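Local coordinates for protein HTH-type transcriptional regulator KdgR (Escherichia coli, PDB 1YSP) that represses transcription of genes for the transport and catabolism of 2-keto-3-deoxygluconate, here represented by its C-terminal, IclR-type domain, at residues M13-L16 with S17-K21. Residues are numbered along the deposited sequence; the frame is centred on the assembly and turned at random.
Sequences MREL and SRLTK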
loop_
_atom_site.group_PDB
_atom_site.type_symbol
_atom_site.label_atom_id
_atom_site.label_comp_id
_atom_site.label_asym_id
_atom_site.label_seq_id
_atom_site.Cartn_x
_atom_site.Cartn_y
_atom_site.Cartn_z
ATOM N N MET A 13 3.964 9.450 9.469
ATOM C CA MET A 13 2.790 8.615 9.860
ATOM C C MET A 13 2.068 9.206 11.073
ATOM O O MET A 13 0.838 9.241 11.153
ATOM C CB MET A 13 3.228 7.194 10.128
ATOM C CG MET A 13 3.668 6.421 8.823
ATOM S SD MET A 13 4.523 4.881 9.200
ATOM C CE MET A 13 3.200 3.833 9.813
ATOM N N ARG A 14 2.854 9.677 12.049
ATOM C CA ARG A 14 2.245 10.371 13.195
ATOM C C ARG A 14 1.498 11.626 12.741
ATOM O O ARG A 14 0.375 11.872 13.208
ATOM C CB ARG A 14 3.266 10.632 14.323
ATOM C CG ARG A 14 3.751 9.342 15.007
ATOM C CD ARG A 14 5.099 9.529 15.795
ATOM N NE ARG A 14 5.409 8.298 16.506
ATOM C CZ ARG A 14 5.001 7.981 17.724
ATOM N NH1 ARG A 14 4.305 8.835 18.450
ATOM N NH2 ARG A 14 5.304 6.806 18.217
ATOM N N GLU A 15 2.061 12.352 11.770
ATOM C CA GLU A 15 1.376 13.469 11.122
ATOM C C GLU A 15 0.025 13.106 10.395
ATOM O O GLU A 15 -1.003 13.790 10.547
ATOM C CB GLU A 15 2.342 14.228 10.216
ATOM C CG GLU A 15 1.753 15.440 9.499
ATOM C CD GLU A 15 1.615 16.705 10.372
ATOM O OE1 GLU A 15 1.604 16.654 11.624
ATOM O OE2 GLU A 15 1.516 17.775 9.762
ATOM N N LEU A 16 0.032 12.024 9.627
ATOM C CA LEU A 16 -1.223 11.545 9.031
ATOM C C LEU A 16 -2.242 11.133 10.094
ATOM O O LEU A 16 -3.429 11.379 9.930
ATOM C CB LEU A 16 -0.938 10.333 8.122
ATOM C CG LEU A 16 -0.248 10.649 6.798
ATOM C CD1 LEU A 16 0.405 9.329 6.224
ATOM C CD2 LEU A 16 -1.240 11.331 5.789
ATOM N N SER A 17 -1.796 10.484 11.156
ATOM C CA SER A 17 -2.693 10.070 12.232
ATOM C C SER A 17 -3.319 11.313 12.876
ATOM O O SER A 17 -4.545 11.387 13.045
ATOM C CB SER A 17 -1.969 9.220 13.253
ATOM O OG SER A 17 -2.707 9.061 14.465
ATOM N N ARG A 18 -2.473 12.304 13.182
ATOM C CA ARG A 18 -2.932 13.614 13.652
ATOM C C ARG A 18 -3.968 14.244 12.713
ATOM O O ARG A 18 -4.997 14.755 13.176
ATOM C CB ARG A 18 -1.731 14.591 13.784
ATOM C CG ARG A 18 -2.074 15.905 14.478
ATOM C CD ARG A 18 -0.859 16.858 14.483
ATOM N NE ARG A 18 -0.607 17.430 13.167
ATOM C CZ ARG A 18 -1.293 18.431 12.621
ATOM N NH1 ARG A 18 -2.311 18.976 13.267
ATOM N NH2 ARG A 18 -0.973 18.887 11.430
ATOM N N LEU A 19 -3.687 14.254 11.410
ATOM C CA LEU A 19 -4.600 14.919 10.467
ATOM C C LEU A 19 -5.894 14.110 10.210
ATOM O O LEU A 19 -6.936 14.693 9.888
ATOM C CB LEU A 19 -3.916 15.231 9.143
ATOM C CG LEU A 19 -2.686 16.181 9.073
ATOM C CD1 LEU A 19 -1.882 15.923 7.775
ATOM C CD2 LEU A 19 -3.043 17.594 9.156
ATOM N N THR A 20 -5.837 12.786 10.332
ATOM C CA THR A 20 -6.952 11.967 9.810
ATOM C C THR A 20 -7.625 11.093 10.844
ATOM O O THR A 20 -8.738 10.605 10.596
ATOM C CB THR A 20 -6.498 11.014 8.628
ATOM O OG1 THR A 20 -5.636 10.010 9.132
ATOM C CG2 THR A 20 -5.839 11.765 7.516
ATOM N N LYS A 21 -6.932 10.842 11.956
ATOM C CA LYS A 21 -7.326 9.887 13.000
ATOM C C LYS A 21 -7.453 8.431 12.523
ATOM O O LYS A 21 -8.046 7.604 13.212
ATOM C CB LYS A 21 -8.634 10.302 13.704
ATOM C CG LYS A 21 -8.660 11.743 14.148
ATOM C CD LYS A 21 -8.158 11.895 15.556
ATOM C CE LYS A 21 -9.116 12.805 16.335
ATOM N NZ LYS A 21 -8.396 13.874 17.048
#
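Glu15 and Arg18 form a salt bridge one turn apart on the outer side of helix 4-20. Arg18 grips the carboxylate side-on. Its NE lies 2.8 Å from Glu15 OE1, and its NH2 bonds Glu15 OE2 at 3.2 Å. Both oxygens lie close to the guanidinium plane. The nitrogens meet them from above the carboxylate plane, and the two flat groups are turned 46° against each other. Glu15 CG is anti to the backbone N (chi1 -179°), and a bend at chi2 brings the carboxylate alongside Arg18. Replacing Glu15 with an alanine would probably leave the Arg18 guanidinium without its mate and freer to swing. Leu19 CD1 touches Glu15 CG loosely, at 4.1 Å, while Leu19 CG lies 3.3 Å from Glu15 O. This is the solvent side.

The side turned to the core is tightly packed. Leu16 and Met13 are buried there, Leu16 against Met160, Leu161 and Ala164 of helix 151-172, and both against Leu140 of the sheet. Leu16 O accepts the hydroxyl of Thr20 OG1 at 2.7 Å, from above the carbonyl plane, and a weak bond from Thr20 N. Thr20 OG1 also bonds Glu22 N, which ties the turn to the helix end. Lys21 then leaves the helix with positive phi (61°). The arrangement is that of an amphipathic helix C-terminus, leading into strand 24-30 of the IclR effector-binding domain, a GAF-like fold.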